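Local coordinates for uncharacterized protein (Magnetospirillum magneticum, PDB 3BHW) that probably takes part in a type 1 BREX system that protects the bacterium from double-stranded DNA phage by blocking phage DNA replication, at residues A[19-30]-A[75-86]; A[6-14]-A[96-104]. One frame throughout, in Å; residues are numbered along the deposited sequence.

Interaction 1 (A[19-30]-A[75-86])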
loop_
_atom_site.group_PDB
_atom_site.type_symbol
_atom_site.label_atom_id
_atom_site.label_comp_id
_atom_site.label_asym_id
_atom_site.label_seq_id
_atom_site.Cartn_x
_atom_site.Cartn_y
_atom_site.Cartn_z
ATOM N N LEU A 19 4.825 -5.490 -7.023
ATOM C CA LEU A 19 5.862 -4.611 -7.575
ATOM C C LEU A 19 6.056 -4.712 -9.089
ATOM O O LEU A 19 6.096 -3.654 -9.776
ATOM C CB LEU A 19 7.191 -4.806 -6.861
ATOM C CG LEU A 19 8.259 -3.909 -7.449
ATOM C CD1 LEU A 19 7.914 -2.431 -7.318
ATOM C CD2 LEU A 19 9.578 -4.217 -6.785
ATOM N N PRO A 20 6.192 -5.952 -9.622
ATOM C CA PRO A 20 6.439 -5.998 -11.056
ATOM C C PRO A 20 5.374 -5.237 -11.878
ATOM O O PRO A 20 5.693 -4.445 -12.801
ATOM C CB PRO A 20 6.424 -7.504 -11.360
ATOM C CG PRO A 20 6.882 -8.135 -10.048
ATOM C CD PRO A 20 6.182 -7.306 -9.018
ATOM N N GLU A 21 4.114 -5.488 -11.578
ATOM C CA GLU A 21 3.046 -4.797 -12.281
ATOM C C GLU A 21 3.111 -3.302 -12.012
ATOM O O GLU A 21 2.854 -2.486 -12.893
ATOM C CB GLU A 21 1.697 -5.287 -11.824
ATOM C CG GLU A 21 1.319 -6.650 -12.381
ATOM C CD GLU A 21 1.743 -7.787 -11.492
ATOM O OE1 GLU A 21 2.671 -7.595 -10.634
ATOM O OE2 GLU A 21 1.149 -8.882 -11.657
ATOM N N SER A 22 3.458 -2.935 -10.788
ATOM C CA SER A 22 3.460 -1.540 -10.416
ATOM C C SER A 22 4.557 -0.798 -11.191
ATOM O O SER A 22 4.409 0.380 -11.509
ATOM C CB SER A 22 3.665 -1.357 -8.894
ATOM O OG SER A 22 2.442 -1.580 -8.191
ATOM N N ARG A 23 5.672 -1.486 -11.467
ATOM C CA ARG A 23 6.774 -0.883 -12.230
ATOM C C ARG A 23 6.332 -0.536 -13.637
ATOM O O ARG A 23 6.758 0.461 -14.209
ATOM C CB ARG A 23 7.929 -1.843 -12.353
ATOM C CG ARG A 23 8.656 -2.191 -11.014
ATOM C CD ARG A 23 10.070 -2.568 -11.362
ATOM N NE ARG A 23 10.899 -3.094 -10.275
ATOM C CZ ARG A 23 11.832 -2.381 -9.628
ATOM N NH1 ARG A 23 11.972 -1.092 -9.891
ATOM N NH2 ARG A 23 12.619 -2.939 -8.708
ATOM N N ILE A 24 5.456 -1.366 -14.192
ATOM C CA ILE A 24 5.029 -1.184 -15.567
ATOM C C ILE A 24 4.086 0.013 -15.586
ATOM O O ILE A 24 4.174 0.863 -16.471
ATOM C CB ILE A 24 4.344 -2.439 -16.188
ATOM C CG1 ILE A 24 5.399 -3.536 -16.432
ATOM C CG2 ILE A 24 3.685 -2.068 -17.512
ATOM C CD1 ILE A 24 4.849 -4.928 -16.509
ATOM N N ILE A 25 3.254 0.117 -14.558
ATOM C CA ILE A 25 2.268 1.197 -14.473
ATOM C C ILE A 25 2.985 2.517 -14.236
ATOM O O ILE A 25 2.663 3.536 -14.862
ATOM C CB ILE A 25 1.161 0.877 -13.406
ATOM C CG1 ILE A 25 0.225 -0.246 -13.913
ATOM C CG2 ILE A 25 0.308 2.120 -13.076
ATOM C CD1 ILE A 25 -0.420 -1.099 -12.824
ATOM N N ALA A 26 4.001 2.494 -13.362
ATOM C CA ALA A 26 4.874 3.650 -13.134
ATOM C C ALA A 26 5.569 4.115 -14.416
ATOM O O ALA A 26 5.692 5.321 -14.648
ATOM C CB ALA A 26 5.895 3.347 -12.050
ATOM N N GLY A 27 6.005 3.177 -15.262
ATOM C CA GLY A 27 6.495 3.521 -16.605
ATOM C C GLY A 27 5.490 4.304 -17.433
ATOM O O GLY A 27 5.830 5.328 -18.026
ATOM N N LEU A 28 4.258 3.809 -17.464
ATOM C CA LEU A 28 3.189 4.438 -18.217
ATOM C C LEU A 28 2.882 5.805 -17.670
ATOM O O LEU A 28 2.528 6.715 -18.429
ATOM C CB LEU A 28 1.927 3.590 -18.193
ATOM C CG LEU A 28 1.943 2.415 -19.172
ATOM C CD1 LEU A 28 0.962 1.353 -18.704
ATOM C CD2 LEU A 28 1.594 2.918 -20.561
ATOM N N LEU A 29 2.988 5.959 -16.347
ATOM C CA LEU A 29 2.748 7.271 -15.747
ATOM C C LEU A 29 3.864 8.242 -16.161
ATOM O O LEU A 29 3.606 9.413 -16.458
ATOM C CB LEU A 29 2.613 7.179 -14.225
ATOM C CG LEU A 29 1.253 6.574 -13.810
ATOM C CD1 LEU A 29 1.222 6.226 -12.313
ATOM C CD2 LEU A 29 0.117 7.504 -14.172
ATOM N N LEU A 30 5.102 7.742 -16.208
ATOM C CA LEU A 30 6.246 8.575 -16.562
ATOM C C LEU A 30 6.310 8.895 -18.054
ATOM O O LEU A 30 6.875 9.918 -18.441
ATOM C CB LEU A 30 7.547 7.921 -16.113
ATOM C CG LEU A 30 7.746 7.930 -14.598
ATOM C CD1 LEU A 30 8.842 6.928 -14.121
ATOM C CD2 LEU A 30 7.961 9.371 -14.103
ATOM N N TRP A 75 7.170 7.865 -8.820
ATOM C CA TRP A 75 7.000 6.959 -9.964
ATOM C C TRP A 75 8.360 6.489 -10.491
ATOM O O TRP A 75 8.521 5.312 -10.798
ATOM C CB TRP A 75 6.215 7.607 -11.102
ATOM C CG TRP A 75 4.935 8.220 -10.728
ATOM C CD1 TRP A 75 4.156 7.951 -9.631
ATOM C CD2 TRP A 75 4.243 9.198 -11.482
ATOM N NE1 TRP A 75 3.012 8.712 -9.664
ATOM C CE2 TRP A 75 3.058 9.514 -10.778
ATOM C CE3 TRP A 75 4.499 9.845 -12.697
ATOM C CZ2 TRP A 75 2.125 10.442 -11.263
ATOM C CZ3 TRP A 75 3.594 10.792 -13.149
ATOM C CH2 TRP A 75 2.426 11.080 -12.436
ATOM N N GLN A 76 9.339 7.386 -10.552
ATOM C CA GLN A 76 10.649 7.023 -11.095
ATOM C C GLN A 76 11.343 6.004 -10.165
ATOM O O GLN A 76 12.004 5.087 -10.629
ATOM C CB GLN A 76 11.493 8.289 -11.295
ATOM C CG GLN A 76 12.700 8.105 -12.200
ATOM C CD GLN A 76 12.461 8.524 -13.658
ATOM O OE1 GLN A 76 12.920 7.853 -14.578
ATOM N NE2 GLN A 76 11.753 9.633 -13.867
ATOM N N MET A 77 11.148 6.162 -8.855
ATOM C CA MET A 77 11.630 5.206 -7.864
ATOM C C MET A 77 11.010 3.823 -8.028
ATOM O O MET A 77 11.695 2.793 -7.878
ATOM C CB MET A 77 11.332 5.706 -6.447
ATOM C CG MET A 77 12.011 7.003 -6.104
ATOM S SD MET A 77 11.740 7.534 -4.405
ATOM C CE MET A 77 12.420 6.149 -3.520
ATOM N N VAL A 78 9.716 3.799 -8.311
ATOM C CA VAL A 78 8.999 2.534 -8.528
ATOM C C VAL A 78 9.539 1.869 -9.779
ATOM O O VAL A 78 9.893 0.695 -9.743
ATOM C CB VAL A 78 7.463 2.711 -8.603
ATOM C CG1 VAL A 78 6.797 1.363 -8.876
ATOM C CG2 VAL A 78 6.980 3.254 -7.299
ATOM N N ARG A 79 9.647 2.640 -10.852
ATOM C CA ARG A 79 10.059 2.079 -12.140
ATOM C C ARG A 79 11.510 1.612 -12.128
ATOM O O ARG A 79 11.817 0.513 -12.618
ATOM C CB ARG A 79 9.831 3.080 -13.280
ATOM C CG ARG A 79 10.112 2.445 -14.637
ATOM C CD ARG A 79 10.181 3.473 -15.741
ATOM N NE ARG A 79 11.375 4.305 -15.634
ATOM C CZ ARG A 79 11.503 5.511 -16.188
ATOM N NH1 ARG A 79 10.500 6.057 -16.874
ATOM N NH2 ARG A 79 12.624 6.189 -16.029
ATOM N N ASP A 80 12.388 2.439 -11.549
ATOM C CA ASP A 80 13.836 2.290 -11.717
ATOM C C ASP A 80 14.582 1.761 -10.509
ATOM O O ASP A 80 15.686 1.251 -10.640
ATOM C CB ASP A 80 14.454 3.624 -12.160
ATOM C CG ASP A 80 13.966 4.072 -13.537
ATOM O OD1 ASP A 80 13.654 3.207 -14.401
ATOM O OD2 ASP A 80 13.905 5.303 -13.765
ATOM N N GLY A 81 13.986 1.853 -9.333
ATOM C CA GLY A 81 14.742 1.600 -8.114
ATOM C C GLY A 81 14.949 0.129 -7.840
ATOM O O GLY A 81 14.364 -0.748 -8.507
ATOM N N SER A 82 15.769 -0.138 -6.836
ATOM C CA SER A 82 16.046 -1.483 -6.417
ATOM C C SER A 82 14.758 -2.079 -5.872
ATOM O O SER A 82 13.774 -1.371 -5.614
ATOM C CB SER A 82 17.132 -1.497 -5.334
ATOM O OG SER A 82 16.650 -0.919 -4.123
ATOM N N THR A 83 14.788 -3.379 -5.682
ATOM C CA THR A 83 13.662 -4.119 -5.182
ATOM C C THR A 83 13.099 -3.531 -3.871
ATOM O O THR A 83 11.896 -3.275 -3.768
ATOM C CB THR A 83 14.038 -5.604 -5.069
ATOM O OG1 THR A 83 14.303 -6.107 -6.385
ATOM C CG2 THR A 83 12.878 -6.391 -4.506
ATOM N N GLN A 84 13.947 -3.302 -2.881
ATOM C CA GLN A 84 13.481 -2.762 -1.597
ATOM C C GLN A 84 13.055 -1.291 -1.727
ATOM O O GLN A 84 12.023 -0.874 -1.180
ATOM C CB GLN A 84 14.554 -2.960 -0.514
ATOM C CG GLN A 84 14.182 -2.429 0.882
ATOM C CD GLN A 84 13.383 -3.433 1.722
ATOM O OE1 GLN A 84 12.143 -3.359 1.802
ATOM N NE2 GLN A 84 14.088 -4.375 2.350
ATOM N N VAL A 85 13.814 -0.495 -2.474
ATOM C CA VAL A 85 13.447 0.905 -2.617
ATOM C C VAL A 85 12.075 1.000 -3.314
ATOM O O VAL A 85 11.182 1.708 -2.845
ATOM C CB VAL A 85 14.562 1.753 -3.325
ATOM C CG1 VAL A 85 14.093 3.146 -3.564
ATOM C CG2 VAL A 85 15.836 1.789 -2.489
ATOM N N ALA A 86 11.930 0.298 -4.437
ATOM C CA ALA A 86 10.692 0.345 -5.226
ATOM C C ALA A 86 9.500 -0.176 -4.423
ATOM O O ALA A 86 8.416 0.433 -4.440
ATOM C CB ALA A 86 10.873 -0.419 -6.586
HETATM O O HOH W 1 12.972 -5.952 -8.805
HETATM O O HOH W 2 8.587 5.177 -18.732
#
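Val78 pushes its side chain as a knob into a hole formed by Leu19, Ser22, Arg23 and Ala26, with Val78 CB 3.8 Å from Ala26 CB. Beside it Leu29 packs over one face of the Trp75 ring: Leu29 CB stands 3.8 Å from the centroid of the six-membered ring of Trp75, 18° off its normal, a CH-pi contact, while Leu30 CD2 meets the ring at its edge. Trp75 NE1 donates a hydrogen bond to Leu67 O of helix 57-67, which helps orient the indole. In this all-helical fold, helix 19-30 crosses helix 75-80 at -131° with axes 7.8 Å apart; consistent with this close approach, Ala26 CB lies 3.5 Å from Trp75 O and Gly27 CA 3.8 Å from Arg79 CD. Further out, Leu30 CD1 sits over a face of the Arg79 guanidinium, offset toward its rim. At the polar end Arg23, extended from CG to NE (chi3 -173°), reaches the turn after helix 75-80. Its NH1 and NH2 both grip Gly81 O end-on, each at 2.8 Å, and NH1 adds a weak bond to Arg79 O. Waters join Arg23 NH2 to Thr83 OG1 and, weakly on the arginine side, Gly27 O to Arg79 NH1.

Interaction 2 (A[6-14]-A[96-104])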
loop_
_atom_site.group_PDB
_atom_site.type_symbol
_atom_site.label_atom_id
_atom_site.label_comp_id
_atom_site.label_asym_id
_atom_site.label_seq_id
_atom_site.Cartn_x
_atom_site.Cartn_y
_atom_site.Cartn_z
ATOM N N PRO A 6 -17.080 8.318 3.583
ATOM C CA PRO A 6 -16.740 7.259 4.527
ATOM C C PRO A 6 -15.250 7.240 4.780
ATOM O O PRO A 6 -14.465 7.371 3.844
ATOM C CB PRO A 6 -17.149 5.976 3.795
ATOM C CG PRO A 6 -17.447 6.375 2.352
ATOM C CD PRO A 6 -17.097 7.834 2.197
ATOM N N ARG A 7 -14.862 7.065 6.037
ATOM C CA ARG A 7 -13.461 7.170 6.400
ATOM C C ARG A 7 -12.724 5.942 5.892
ATOM O O ARG A 7 -11.663 6.046 5.289
ATOM C CB ARG A 7 -13.322 7.282 7.914
ATOM C CG ARG A 7 -11.888 7.459 8.346
ATOM C CD ARG A 7 -11.728 7.714 9.846
ATOM N NE ARG A 7 -10.299 7.650 10.211
ATOM C CZ ARG A 7 -9.428 8.636 10.001
ATOM N NH1 ARG A 7 -8.141 8.484 10.318
ATOM N NH2 ARG A 7 -9.844 9.794 9.459
ATOM N N TYR A 8 -13.299 4.778 6.134
ATOM C CA TYR A 8 -12.650 3.524 5.834
ATOM C C TYR A 8 -13.348 2.890 4.659
ATOM O O TYR A 8 -14.576 2.814 4.640
ATOM C CB TYR A 8 -12.708 2.614 7.054
ATOM C CG TYR A 8 -11.920 3.189 8.222
ATOM C CD1 TYR A 8 -10.535 3.361 8.150
ATOM C CD2 TYR A 8 -12.570 3.550 9.394
ATOM C CE1 TYR A 8 -9.810 3.879 9.229
ATOM C CE2 TYR A 8 -11.882 4.082 10.466
ATOM C CZ TYR A 8 -10.504 4.269 10.378
ATOM O OH TYR A 8 -9.870 4.768 11.481
ATOM N N LYS A 9 -12.579 2.474 3.664
ATOM C CA LYS A 9 -13.149 1.783 2.522
ATOM C C LYS A 9 -12.361 0.545 2.209
ATOM O O LYS A 9 -11.232 0.399 2.671
ATOM C CB LYS A 9 -13.246 2.682 1.297
ATOM C CG LYS A 9 -12.149 3.665 1.101
ATOM C CD LYS A 9 -12.750 4.811 0.285
ATOM C CE LYS A 9 -12.122 6.171 0.570
ATOM N NZ LYS A 9 -12.896 7.268 -0.122
ATOM N N ALA A 10 -12.958 -0.348 1.427
ATOM C CA ALA A 10 -12.401 -1.647 1.164
ATOM C C ALA A 10 -11.546 -1.701 -0.114
ATOM O O ALA A 10 -11.059 -2.772 -0.451
ATOM C CB ALA A 10 -13.511 -2.683 1.100
ATOM N N ASP A 11 -11.347 -0.569 -0.801
ATOM C CA ASP A 11 -10.630 -0.597 -2.092
ATOM C C ASP A 11 -9.264 -1.324 -1.993
ATOM O O ASP A 11 -8.877 -2.063 -2.906
ATOM C CB ASP A 11 -10.434 0.806 -2.666
ATOM C CG ASP A 11 -11.744 1.457 -3.104
ATOM O OD1 ASP A 11 -12.706 0.748 -3.482
ATOM O OD2 ASP A 11 -11.803 2.696 -3.115
ATOM N N ILE A 12 -8.584 -1.130 -0.864
ATOM C CA ILE A 12 -7.267 -1.715 -0.620
ATOM C C ILE A 12 -7.236 -3.239 -0.832
ATOM O O ILE A 12 -6.199 -3.796 -1.210
ATOM C CB ILE A 12 -6.741 -1.274 0.775
ATOM C CG1 ILE A 12 -5.227 -1.491 0.929
ATOM C CG2 ILE A 12 -7.569 -1.901 1.922
ATOM C CD1 ILE A 12 -4.847 -2.648 1.831
ATOM N N GLY A 13 -8.381 -3.894 -0.634
ATOM C CA GLY A 13 -8.493 -5.344 -0.763
ATOM C C GLY A 13 -8.384 -5.886 -2.173
ATOM O O GLY A 13 -8.266 -7.107 -2.365
ATOM N N GLY A 14 -8.440 -4.998 -3.156
ATOM C CA GLY A 14 -8.345 -5.422 -4.559
ATOM C C GLY A 14 -7.005 -6.022 -4.956
ATOM O O GLY A 14 -6.901 -6.766 -5.959
ATOM N N LYS A 96 -0.904 6.174 1.510
ATOM C CA LYS A 96 -1.587 7.403 1.119
ATOM C C LYS A 96 -3.017 7.183 0.562
ATOM O O LYS A 96 -3.917 7.954 0.852
ATOM C CB LYS A 96 -0.741 8.205 0.133
ATOM C CG LYS A 96 -1.282 9.624 0.008
ATOM C CD LYS A 96 -0.271 10.547 -0.568
ATOM C CE LYS A 96 -0.918 11.890 -0.911
ATOM N NZ LYS A 96 -0.049 12.774 -1.751
ATOM N N HIS A 97 -3.185 6.130 -0.241
ATOM C CA HIS A 97 -4.448 5.813 -0.905
ATOM C C HIS A 97 -5.461 5.207 0.073
ATOM O O HIS A 97 -6.686 5.274 -0.135
ATOM C CB HIS A 97 -4.132 4.836 -2.060
ATOM C CG HIS A 97 -5.336 4.311 -2.759
ATOM N ND1 HIS A 97 -5.928 3.122 -2.392
ATOM C CD2 HIS A 97 -6.022 4.762 -3.835
ATOM C CE1 HIS A 97 -6.964 2.893 -3.179
ATOM N NE2 HIS A 97 -7.048 3.876 -4.056
ATOM N N SER A 98 -4.968 4.582 1.133
ATOM C CA SER A 98 -5.842 3.835 2.063
ATOM C C SER A 98 -5.740 4.182 3.566
ATOM O O SER A 98 -4.860 3.718 4.251
ATOM C CB SER A 98 -5.691 2.340 1.874
ATOM O OG SER A 98 -6.392 1.597 2.875
ATOM N N THR A 99 -6.684 4.976 4.075
ATOM C CA THR A 99 -6.762 5.234 5.517
ATOM C C THR A 99 -6.948 3.934 6.303
ATOM O O THR A 99 -6.526 3.844 7.439
ATOM C CB THR A 99 -7.867 6.299 5.802
ATOM O OG1 THR A 99 -7.567 7.471 5.015
ATOM C CG2 THR A 99 -7.900 6.680 7.274
ATOM N N LEU A 100 -7.622 2.934 5.721
ATOM C CA LEU A 100 -7.814 1.682 6.413
ATOM C C LEU A 100 -6.459 1.004 6.710
ATOM O O LEU A 100 -6.229 0.505 7.837
ATOM C CB LEU A 100 -8.748 0.749 5.624
ATOM C CG LEU A 100 -9.027 -0.600 6.263
ATOM C CD1 LEU A 100 -10.039 -0.445 7.357
ATOM C CD2 LEU A 100 -9.494 -1.553 5.135
ATOM N N LEU A 101 -5.576 0.977 5.708
ATOM C CA LEU A 101 -4.200 0.470 5.884
ATOM C C LEU A 101 -3.390 1.375 6.820
ATOM O O LEU A 101 -2.808 0.928 7.803
ATOM C CB LEU A 101 -3.483 0.325 4.550
ATOM C CG LEU A 101 -2.019 -0.130 4.665
ATOM C CD1 LEU A 101 -1.858 -1.565 5.233
ATOM C CD2 LEU A 101 -1.407 -0.050 3.269
ATOM N N GLY A 102 -3.356 2.669 6.519
ATOM C CA GLY A 102 -2.560 3.593 7.333
ATOM C C GLY A 102 -2.905 3.549 8.825
ATOM O O GLY A 102 -1.989 3.472 9.668
ATOM N N ASP A 103 -4.209 3.576 9.142
ATOM C CA ASP A 103 -4.688 3.544 10.524
ATOM C C ASP A 103 -4.364 2.189 11.184
ATOM O O ASP A 103 -4.107 2.142 12.383
ATOM C CB ASP A 103 -6.202 3.875 10.654
ATOM C CG ASP A 103 -6.486 5.362 10.609
ATOM O OD1 ASP A 103 -5.549 6.149 10.345
ATOM O OD2 ASP A 103 -7.667 5.737 10.860
ATOM N N PHE A 104 -4.360 1.104 10.402
ATOM C CA PHE A 104 -3.914 -0.184 10.960
ATOM C C PHE A 104 -2.474 -0.057 11.513
ATOM O O PHE A 104 -2.182 -0.479 12.652
ATOM C CB PHE A 104 -4.031 -1.314 9.924
ATOM C CG PHE A 104 -3.906 -2.699 10.523
ATOM C CD1 PHE A 104 -4.554 -3.023 11.701
ATOM C CD2 PHE A 104 -3.070 -3.653 9.925
ATOM C CE1 PHE A 104 -4.444 -4.322 12.258
ATOM C CE2 PHE A 104 -2.921 -4.946 10.484
ATOM C CZ PHE A 104 -3.625 -5.277 11.660
HETATM O O HOH W 3 -10.529 8.159 4.287
HETATM O O HOH W 4 -8.819 1.448 0.967
HETATM O O HOH W 5 -9.654 3.296 3.580
#
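The N-terminal segment 6-14, a loop that ends in a 3-10 turn, packs Tyr8 and Ile12 against the break between helices 83-97 and 99-112, where Ser98 is the first residue past one helix and the N-cap of the next. The capping bond runs from Leu101 N to Ser98 OG (3.0 Å), and Ile12 CB, in one of the two conformers of that side chain, rests 3.6 Å from Ser98 OG. Leu100 spreads its two methyls between the Tyr8 ring and Ile12: its CD1 approaches Tyr8 CD1, and its CD2 lies 3.8 Å from Ile12 CG2 in the same conformer. The phenol meets helix 99-104 by its edge, bringing Tyr8 OH within 2.5 Å of Asp103 OD2, a very short hydrogen bond across planes 71° apart. Arg7 supplies the countercharge. Its NH1 forms a salt bridge to the syn lone pair of Asp103 OD2 (2.8 Å, N-H...O angle 155°), and guanidinium and carboxylate are nearly coplanar. With CG anti to the backbone N (chi1 -177°), Arg7 lays CG over the centre of the Tyr8 ring, and its NE donates to Tyr8 OH. Thr99 CG2 touches one guanidinium face. Three waters bridge the segments: between Arg7 O and Thr99 OG1, between Lys9 N and Leu100 N, and among Lys9 O, Ile12 N and Ser98 OG. The other carboxylate oxygen, Asp103 OD1, is hydrogen-bonded to Tyr192 OH of helix 191-197. Around the contact, helix 122-135 meets Tyr8 through Tyr128 and Cys132, while Ile12 reaches Leu150, Val154 and Ile157 of helix 145-161.

The two contacts lie on opposite sides of the chain's centre, with their own centres 22 Å apart and their nearest atoms about 9 Å apart, so they do not touch. Helix 83-97 joins them: interaction 1 includes its first turn and interaction 2 its last residues. Along the chain the order is 6-14, 19-30, 75-86, 96-104, which nests interaction 1 inside the loop closed by interaction 2. The N-terminal region thus meets this helix region twice, first as a loop at the 83-97/99-112 break and then as helix 19-31 at the 72-80/83-97 turn. Together the two contacts hold the N-terminal region of this BrxA-family protein against both ends of helix 83-97.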